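Local coordinates for uncharacterized protein (Exiguobacterium sibiricum, PDB 3B77) that is of unknown function but carries a bacterial pleckstrin homology domain followed by a helical region that probably mediates oligomerisation, at residues A[127-139]-A[167-179]. Residues are numbered along the deposited sequence; the frame is centred on the assembly and turned at random.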
ATOM      1  N   GLU A 127      -7.122 -13.758 -39.376  1.00 61.41           N
ATOM      2  CA  GLU A 127      -7.115 -14.821 -38.411  1.00 63.56           C
ATOM      3  C   GLU A 127      -5.759 -14.860 -37.716  1.00 61.01           C
ATOM      4  O   GLU A 127      -5.702 -14.980 -36.507  1.00 63.13           O
ATOM      5  CB  GLU A 127      -7.474 -16.144 -39.086  1.00 67.06           C
ATOM      6  CG  GLU A 127      -8.524 -16.920 -38.287  1.00 74.59           C
ATOM      7  CD  GLU A 127      -9.623 -17.509 -39.173  1.00 80.26           C
ATOM      8  OE1 GLU A 127      -9.468 -18.694 -39.598  1.00 84.86           O
ATOM      9  OE2 GLU A 127     -10.622 -16.761 -39.446  1.00 84.58           O
ATOM     10  N   GLY A 128      -4.682 -14.680 -38.465  1.00 59.19           N
ATOM     11  CA  GLY A 128      -3.356 -14.636 -37.904  1.00 57.76           C
ATOM     12  C   GLY A 128      -3.199 -13.571 -36.843  1.00 57.37           C
ATOM     13  O   GLY A 128      -2.526 -13.800 -35.828  1.00 57.50           O
ATOM     14  N   GLN A 129      -3.793 -12.400 -37.063  1.00 56.51           N
ATOM     15  CA  GLN A 129      -3.699 -11.339 -36.063  1.00 57.83           C
ATOM     16  C   GLN A 129      -4.361 -11.759 -34.766  1.00 56.72           C
ATOM     17  O   GLN A 129      -3.890 -11.387 -33.684  1.00 58.15           O
ATOM     18  CB  GLN A 129      -4.270  -9.986 -36.579  1.00 60.08           C
ATOM     19  CG  GLN A 129      -3.303  -9.235 -37.551  1.00 64.71           C
ATOM     20  CD  GLN A 129      -1.850  -9.110 -36.993  1.00 69.20           C
ATOM     21  OE1 GLN A 129      -1.591  -8.362 -36.032  1.00 73.42           O
ATOM     22  NE2 GLN A 129      -0.909  -9.875 -37.593  1.00 70.79           N
ATOM     23  N   LYS A 130      -5.443 -12.537 -34.866  1.00 56.33           N
ATOM     24  CA  LYS A 130      -6.126 -13.039 -33.675  1.00 56.75           C
ATOM     25  C   LYS A 130      -5.235 -14.038 -32.927  1.00 54.84           C
ATOM     26  O   LYS A 130      -5.197 -14.044 -31.712  1.00 54.92           O
ATOM     27  CB  LYS A 130      -7.484 -13.680 -34.042  1.00 58.52           C
ATOM     28  CG  LYS A 130      -8.590 -12.716 -34.559  1.00 60.75           C
HETATM   29  N   MSE A 131      -4.530 -14.886 -33.668  1.00 53.72           N
HETATM   30  CA  MSE A 131      -3.620 -15.873 -33.071  1.00 53.36           C
HETATM   31  C   MSE A 131      -2.417 -15.213 -32.438  1.00 54.12           C
HETATM   32  O   MSE A 131      -2.012 -15.649 -31.403  1.00 52.72           O
HETATM   33  CB  MSE A 131      -3.142 -16.864 -34.102  1.00 52.78           C
HETATM   34  CG  MSE A 131      -4.247 -17.651 -34.755  1.00 52.75           C
HETATM   35 SE   MSE A 131      -5.263 -18.807 -33.531  0.75 55.33          SE
HETATM   36  CE  MSE A 131      -6.953 -17.781 -33.413  1.00 55.21           C
ATOM     37  N   LEU A 132      -1.873 -14.143 -33.030  1.00 55.81           N
ATOM     38  CA  LEU A 132      -0.777 -13.403 -32.389  1.00 57.11           C
ATOM     39  C   LEU A 132      -1.191 -12.925 -31.001  1.00 57.50           C
ATOM     40  O   LEU A 132      -0.421 -13.062 -30.050  1.00 57.04           O
ATOM     41  CB  LEU A 132      -0.342 -12.164 -33.205  1.00 57.38           C
ATOM     42  CG  LEU A 132       0.775 -12.305 -34.215  1.00 57.62           C
ATOM     43  CD1 LEU A 132       1.085 -10.928 -34.792  1.00 58.19           C
ATOM     44  CD2 LEU A 132       2.004 -12.924 -33.569  1.00 56.34           C
ATOM     45  N   GLU A 133      -2.368 -12.304 -30.919  1.00 57.60           N
ATOM     46  CA  GLU A 133      -2.940 -11.841 -29.664  1.00 58.48           C
ATOM     47  C   GLU A 133      -2.980 -12.938 -28.619  1.00 55.45           C
ATOM     48  O   GLU A 133      -2.581 -12.727 -27.476  1.00 57.85           O
ATOM     49  CB  GLU A 133      -4.358 -11.313 -29.881  1.00 60.25           C
ATOM     50  CG  GLU A 133      -4.466  -9.995 -30.735  1.00 66.09           C
ATOM     51  CD  GLU A 133      -5.929  -9.636 -31.118  1.00 67.93           C
ATOM     52  OE1 GLU A 133      -6.863 -10.335 -30.639  1.00 74.79           O
ATOM     53  OE2 GLU A 133      -6.140  -8.661 -31.910  1.00 76.23           O
ATOM     54  N   PHE A 134      -3.476 -14.109 -28.975  1.00 51.84           N
ATOM     55  CA  PHE A 134      -3.484 -15.225 -28.008  1.00 51.16           C
ATOM     56  C   PHE A 134      -2.071 -15.665 -27.645  1.00 50.12           C
ATOM     57  O   PHE A 134      -1.816 -16.139 -26.513  1.00 51.00           O
ATOM     58  CB  PHE A 134      -4.206 -16.484 -28.542  1.00 50.38           C
ATOM     59  CG  PHE A 134      -5.660 -16.281 -28.928  1.00 51.44           C
ATOM     60  CD1 PHE A 134      -6.498 -15.451 -28.202  1.00 52.86           C
ATOM     61  CD2 PHE A 134      -6.199 -16.970 -30.003  1.00 51.72           C
ATOM     62  CE1 PHE A 134      -7.821 -15.299 -28.559  1.00 51.55           C
ATOM     63  CE2 PHE A 134      -7.519 -16.818 -30.357  1.00 49.44           C
ATOM     64  CZ  PHE A 134      -8.324 -15.992 -29.638  1.00 50.97           C
ATOM     65  N   ALA A 135      -1.178 -15.601 -28.633  1.00 49.89           N
ATOM     66  CA  ALA A 135       0.223 -15.989 -28.447  1.00 49.83           C
ATOM     67  C   ALA A 135       0.873 -15.106 -27.367  1.00 50.38           C
ATOM     68  O   ALA A 135       1.556 -15.631 -26.445  1.00 49.43           O
ATOM     69  CB  ALA A 135       0.992 -15.914 -29.768  1.00 47.46           C
ATOM     70  N   ASN A 136       0.579 -13.804 -27.425  1.00 47.90           N
ATOM     71  CA  ASN A 136       1.177 -12.863 -26.492  1.00 51.07           C
ATOM     72  C   ASN A 136       0.567 -12.992 -25.124  1.00 50.22           C
ATOM     73  O   ASN A 136       1.282 -12.988 -24.103  1.00 51.79           O
ATOM     74  CB  ASN A 136       1.066 -11.413 -26.987  1.00 53.78           C
ATOM     75  CG  ASN A 136       1.836 -11.163 -28.311  1.00 58.05           C
ATOM     76  OD1 ASN A 136       2.775 -11.907 -28.672  1.00 61.43           O
ATOM     77  ND2 ASN A 136       1.431 -10.080 -29.041  1.00 58.78           N
ATOM     78  N   SER A 137      -0.758 -13.120 -25.098  1.00 48.52           N
ATOM     79  CA  SER A 137      -1.480 -13.300 -23.850  1.00 47.04           C
ATOM     80  C   SER A 137      -1.061 -14.549 -23.136  1.00 44.37           C
ATOM     81  O   SER A 137      -1.011 -14.549 -21.906  1.00 45.93           O
ATOM     82  CB  SER A 137      -2.996 -13.341 -24.095  1.00 47.53           C
ATOM     83  OG  SER A 137      -3.453 -12.100 -24.610  1.00 53.38           O
ATOM     84  N   SER A 138      -0.809 -15.628 -23.885  1.00 42.56           N
ATOM     85  CA  SER A 138      -0.358 -16.872 -23.254  1.00 44.20           C
ATOM     86  C   SER A 138       1.007 -16.661 -22.620  1.00 44.67           C
ATOM     87  O   SER A 138       1.323 -17.293 -21.589  1.00 46.25           O
ATOM     88  CB  SER A 138      -0.310 -18.073 -24.245  1.00 42.85           C
ATOM     89  OG  SER A 138      -1.579 -18.283 -24.870  1.00 44.18           O
ATOM     90  N   LEU A 139       1.819 -15.794 -23.236  1.00 46.66           N
ATOM     91  CA  LEU A 139       3.180 -15.567 -22.738  1.00 48.58           C
ATOM     92  C   LEU A 139       3.130 -14.890 -21.374  1.00 47.93           C
ATOM     93  O   LEU A 139       3.787 -15.306 -20.404  1.00 50.92           O
ATOM     94  CB  LEU A 139       4.070 -14.844 -23.761  1.00 49.21           C
ATOM     95  CG  LEU A 139       5.542 -14.776 -23.312  1.00 50.91           C
ATOM     96  CD1 LEU A 139       6.514 -14.627 -24.447  1.00 49.95           C
ATOM     97  CD2 LEU A 139       5.739 -13.658 -22.275  1.00 52.19           C
ATOM     98  N   SER A 167      11.478 -17.480 -24.117  1.00 46.68           N
ATOM     99  CA  SER A 167      10.621 -16.313 -24.411  1.00 46.93           C
ATOM    100  C   SER A 167      10.870 -15.805 -25.826  1.00 46.72           C
ATOM    101  O   SER A 167       9.928 -15.634 -26.600  1.00 47.83           O
ATOM    102  CB  SER A 167      10.831 -15.224 -23.364  1.00 46.92           C
ATOM    103  OG  SER A 167      10.157 -14.052 -23.718  1.00 49.19           O
ATOM    104  N   PHE A 168      12.138 -15.626 -26.192  1.00 46.30           N
ATOM    105  CA  PHE A 168      12.500 -15.167 -27.515  1.00 45.81           C
ATOM    106  C   PHE A 168      11.938 -16.036 -28.612  1.00 46.05           C
ATOM    107  O   PHE A 168      11.300 -15.528 -29.548  1.00 47.43           O
ATOM    108  CB  PHE A 168      14.032 -15.030 -27.693  1.00 47.47           C
ATOM    109  CG  PHE A 168      14.418 -14.316 -28.979  1.00 46.58           C
ATOM    110  CD1 PHE A 168      14.113 -12.982 -29.145  1.00 50.40           C
ATOM    111  CD2 PHE A 168      15.028 -14.991 -30.015  1.00 46.12           C
ATOM    112  CE1 PHE A 168      14.419 -12.335 -30.337  1.00 49.84           C
ATOM    113  CE2 PHE A 168      15.349 -14.379 -31.164  1.00 46.94           C
ATOM    114  CZ  PHE A 168      15.041 -13.048 -31.353  1.00 49.37           C
ATOM    115  N   ASP A 169      12.171 -17.336 -28.514  1.00 44.72           N
ATOM    116  CA  ASP A 169      11.643 -18.270 -29.496  1.00 46.43           C
ATOM    117  C   ASP A 169      10.134 -18.207 -29.679  1.00 42.91           C
ATOM    118  O   ASP A 169       9.646 -18.356 -30.785  1.00 42.70           O
ATOM    119  CB  ASP A 169      12.017 -19.715 -29.123  1.00 45.63           C
ATOM    120  CG  ASP A 169      13.513 -19.992 -29.306  1.00 54.50           C
ATOM    121  OD1 ASP A 169      14.141 -19.214 -30.108  1.00 58.59           O
ATOM    122  OD2 ASP A 169      14.050 -20.990 -28.698  1.00 52.46           O
ATOM    123  N   TRP A 170       9.412 -18.113 -28.583  1.00 40.60           N
ATOM    124  CA  TRP A 170       7.986 -18.026 -28.628  1.00 42.68           C
ATOM    125  C   TRP A 170       7.584 -16.693 -29.329  1.00 44.31           C
ATOM    126  O   TRP A 170       6.819 -16.690 -30.275  1.00 44.63           O
ATOM    127  CB  TRP A 170       7.461 -18.078 -27.191  1.00 43.91           C
ATOM    128  CG  TRP A 170       5.982 -17.947 -27.081  1.00 44.58           C
ATOM    129  CD1 TRP A 170       5.288 -16.802 -27.047  1.00 44.59           C
ATOM    130  CD2 TRP A 170       5.019 -19.008 -27.029  1.00 42.77           C
ATOM    131  NE1 TRP A 170       3.948 -17.055 -26.970  1.00 44.57           N
ATOM    132  CE2 TRP A 170       3.745 -18.402 -26.940  1.00 43.73           C
ATOM    133  CE3 TRP A 170       5.107 -20.399 -27.049  1.00 44.16           C
ATOM    134  CZ2 TRP A 170       2.555 -19.140 -26.908  1.00 42.83           C
ATOM    135  CZ3 TRP A 170       3.930 -21.142 -26.986  1.00 44.22           C
ATOM    136  CH2 TRP A 170       2.671 -20.512 -26.935  1.00 44.11           C
ATOM    137  N   LEU A 171       8.150 -15.575 -28.920  1.00 45.40           N
ATOM    138  CA  LEU A 171       7.718 -14.303 -29.519  1.00 50.34           C
ATOM    139  C   LEU A 171       8.015 -14.330 -31.012  1.00 53.39           C
ATOM    140  O   LEU A 171       7.211 -13.876 -31.838  1.00 51.88           O
ATOM    141  CB  LEU A 171       8.416 -13.103 -28.856  1.00 49.15           C
ATOM    142  CG  LEU A 171       8.003 -12.785 -27.436  1.00 48.71           C
ATOM    143  CD1 LEU A 171       8.625 -11.443 -26.923  1.00 47.73           C
ATOM    144  CD2 LEU A 171       6.506 -12.648 -27.436  1.00 48.20           C
ATOM    145  N   GLN A 172       9.151 -14.956 -31.336  1.00 55.97           N
ATOM    146  CA  GLN A 172       9.644 -14.960 -32.685  1.00 57.08           C
ATOM    147  C   GLN A 172       8.914 -15.948 -33.561  1.00 56.37           C
ATOM    148  O   GLN A 172       8.496 -15.620 -34.671  1.00 58.07           O
ATOM    149  CB  GLN A 172      11.112 -15.322 -32.673  1.00 57.86           C
ATOM    150  CG  GLN A 172      11.690 -15.249 -34.054  1.00 59.99           C
ATOM    151  CD  GLN A 172      12.936 -16.003 -34.150  1.00 62.54           C
ATOM    152  OE1 GLN A 172      12.988 -17.162 -33.670  1.00 63.36           O
ATOM    153  NE2 GLN A 172      13.977 -15.394 -34.803  1.00 60.53           N
ATOM    154  N   GLY A 173       8.823 -17.183 -33.085  1.00 55.94           N
ATOM    155  CA  GLY A 173       8.121 -18.240 -33.813  1.00 54.74           C
ATOM    156  C   GLY A 173       6.739 -17.762 -34.182  1.00 53.74           C
ATOM    157  O   GLY A 173       6.336 -17.867 -35.299  1.00 57.15           O
ATOM    158  N   HIS A 174       6.037 -17.173 -33.242  1.00 53.38           N
ATOM    159  CA  HIS A 174       4.689 -16.741 -33.473  1.00 53.99           C
ATOM    160  C   HIS A 174       4.614 -15.560 -34.429  1.00 55.78           C
ATOM    161  O   HIS A 174       3.718 -15.529 -35.275  1.00 56.02           O
ATOM    162  CB  HIS A 174       3.965 -16.458 -32.138  1.00 53.81           C
ATOM    163  CG  HIS A 174       3.561 -17.713 -31.397  1.00 52.87           C
ATOM    164  ND1 HIS A 174       2.369 -18.355 -31.632  1.00 51.84           N
ATOM    165  CD2 HIS A 174       4.205 -18.457 -30.466  1.00 52.76           C
ATOM    166  CE1 HIS A 174       2.283 -19.429 -30.869  1.00 50.49           C
ATOM    167  NE2 HIS A 174       3.387 -19.516 -30.149  1.00 51.08           N
ATOM    168  N   TYR A 175       5.567 -14.625 -34.324  1.00 58.09           N
ATOM    169  CA  TYR A 175       5.646 -13.501 -35.246  1.00 59.89           C
ATOM    170  C   TYR A 175       5.720 -14.013 -36.697  1.00 60.71           C
ATOM    171  O   TYR A 175       4.972 -13.583 -37.548  1.00 59.01           O
ATOM    172  CB  TYR A 175       6.852 -12.589 -34.926  1.00 62.35           C
ATOM    173  CG  TYR A 175       6.910 -11.337 -35.813  1.00 63.05           C
ATOM    174  CD1 TYR A 175       6.095 -10.252 -35.569  1.00 64.78           C
ATOM    175  CD2 TYR A 175       7.788 -11.273 -36.895  1.00 63.50           C
ATOM    176  CE1 TYR A 175       6.140  -9.120 -36.397  1.00 66.59           C
ATOM    177  CE2 TYR A 175       7.856 -10.190 -37.712  1.00 64.07           C
ATOM    178  CZ  TYR A 175       7.019  -9.093 -37.468  1.00 66.07           C
ATOM    179  OH  TYR A 175       7.054  -7.974 -38.281  1.00 67.42           O
ATOM    180  N   TYR A 176       6.616 -14.954 -36.962  1.00 62.11           N
ATOM    181  CA  TYR A 176       6.772 -15.471 -38.312  1.00 63.12           C
ATOM    182  C   TYR A 176       5.688 -16.445 -38.732  1.00 62.78           C
ATOM    183  O   TYR A 176       5.423 -16.611 -39.918  1.00 64.45           O
ATOM    184  CB  TYR A 176       8.150 -16.099 -38.492  1.00 65.82           C
ATOM    185  CG  TYR A 176       9.274 -15.081 -38.469  1.00 68.65           C
ATOM    186  CD1 TYR A 176       9.119 -13.826 -39.109  1.00 70.49           C
ATOM    187  CD2 TYR A 176      10.520 -15.373 -37.849  1.00 70.44           C
ATOM    188  CE1 TYR A 176      10.127 -12.870 -39.114  1.00 71.59           C
ATOM    189  CE2 TYR A 176      11.562 -14.407 -37.858  1.00 72.17           C
ATOM    190  CZ  TYR A 176      11.327 -13.140 -38.497  1.00 71.97           C
ATOM    191  OH  TYR A 176      12.268 -12.138 -38.571  1.00 71.88           O
ATOM    192  N   LYS A 177       5.043 -17.096 -37.783  1.00 62.33           N
ATOM    193  CA  LYS A 177       3.940 -17.981 -38.148  1.00 61.88           C
ATOM    194  C   LYS A 177       2.673 -17.244 -38.556  1.00 61.16           C
ATOM    195  O   LYS A 177       2.019 -17.650 -39.505  1.00 63.00           O
ATOM    196  CB  LYS A 177       3.603 -18.890 -36.993  1.00 63.03           C
ATOM    197  CG  LYS A 177       2.611 -19.964 -37.341  1.00 66.08           C
ATOM    198  CD  LYS A 177       2.641 -21.074 -36.297  1.00 69.25           C
ATOM    199  CE  LYS A 177       1.713 -22.224 -36.671  1.00 72.39           C
ATOM    200  NZ  LYS A 177       1.754 -23.398 -35.727  1.00 74.82           N
ATOM    201  N   TRP A 178       2.317 -16.185 -37.830  1.00 59.09           N
ATOM    202  CA  TRP A 178       1.062 -15.521 -38.038  1.00 59.60           C
ATOM    203  C   TRP A 178       1.184 -14.249 -38.884  1.00 61.49           C
ATOM    204  O   TRP A 178       0.177 -13.604 -39.128  1.00 64.44           O
ATOM    205  CB  TRP A 178       0.373 -15.220 -36.694  1.00 58.18           C
ATOM    206  CG  TRP A 178       0.275 -16.406 -35.814  1.00 56.50           C
ATOM    207  CD1 TRP A 178       0.905 -16.603 -34.626  1.00 56.70           C
ATOM    208  CD2 TRP A 178      -0.419 -17.616 -36.098  1.00 55.54           C
ATOM    209  NE1 TRP A 178       0.631 -17.870 -34.136  1.00 54.87           N
ATOM    210  CE2 TRP A 178      -0.182 -18.506 -35.023  1.00 54.49           C
ATOM    211  CE3 TRP A 178      -1.212 -18.036 -37.162  1.00 55.21           C
ATOM    212  CZ2 TRP A 178      -0.743 -19.762 -34.959  1.00 55.32           C
ATOM    213  CZ3 TRP A 178      -1.766 -19.290 -37.108  1.00 55.97           C
ATOM    214  CH2 TRP A 178      -1.516 -20.157 -36.015  1.00 56.35           C
ATOM    215  N   ASN A 179       2.403 -13.879 -39.281  1.00 63.37           N
ATOM    216  CA  ASN A 179       2.648 -12.864 -40.311  1.00 63.79           C
ATOM    217  C   ASN A 179       3.336 -13.563 -41.464  1.00 63.81           C
ATOM    218  O   ASN A 179       4.472 -13.219 -41.793  1.00 64.58           O
ATOM    219  CB  ASN A 179       3.594 -11.770 -39.844  1.00 63.89           C
ATOM    220  CG  ASN A 179       3.017 -10.925 -38.786  1.00 63.96           C
ATOM    221  OD1 ASN A 179       2.100 -10.140 -39.029  1.00 63.73           O
ATOM    222  ND2 ASN A 179       3.599 -11.014 -37.603  1.00 64.16           N
TER
HETATM  223  O   HOH W   1       4.520 -12.237 -31.150  1.00 48.90           O
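The indole of Trp178 lies against helix 127-139 as a broad plate, with Met131 set on one of its faces: Met131 CB sits 3.6 Å from the centroid of the six-membered ring, 17° off its normal, in a CH-pi contact. With CG anti to its own carbonyl carbon (chi1 -60°) and a bend at chi2, the selenomethionine continues over the same face, and SE makes a more distant Met-aromatic contact. At the foot of the plate the carbonyl oxygen of Trp178 takes the place a side chain on Gly128 would need, and Trp178 CB packs 3.3 Å from Gly128 O; the backbones are nearest here, with Gly128 CA 4.5 Å from Trp178 CA. Leu132 CD2 meets the edge of the indole and lies against His174 O. Trp178 NE1 also donates to His174 ND1, with the acceptor close to the indole plane, which fixes how both rings are turned. The pair forms an antiparallel helical hairpin, its axes 171° apart, within the YvbH-like oligomerisation region; Phe168 of a second subunit meets His174 edge-to-face. With an alanine in place of Trp178, a gap would probably open beneath Met131, and His174 ND1 would lose its indole donor, leaving that ring freer to turn. One turn on, the small bump of Ala135 CB rests over a face of that imidazole, 3.7 Å from its centroid. Trp170 NE1 donates to Ala135 O at 2.8 Å, approaching from above the carbonyl plane, while Leu139 N reaches the same oxygen from the opposite face. Farther along, Leu139 CD1 rests in the shallow groove between Trp170 and Leu171, 3.6 Å from both Trp170 CD1 and Leu171 CD2. A water donates to both Asn136 OD1 and Leu171 O.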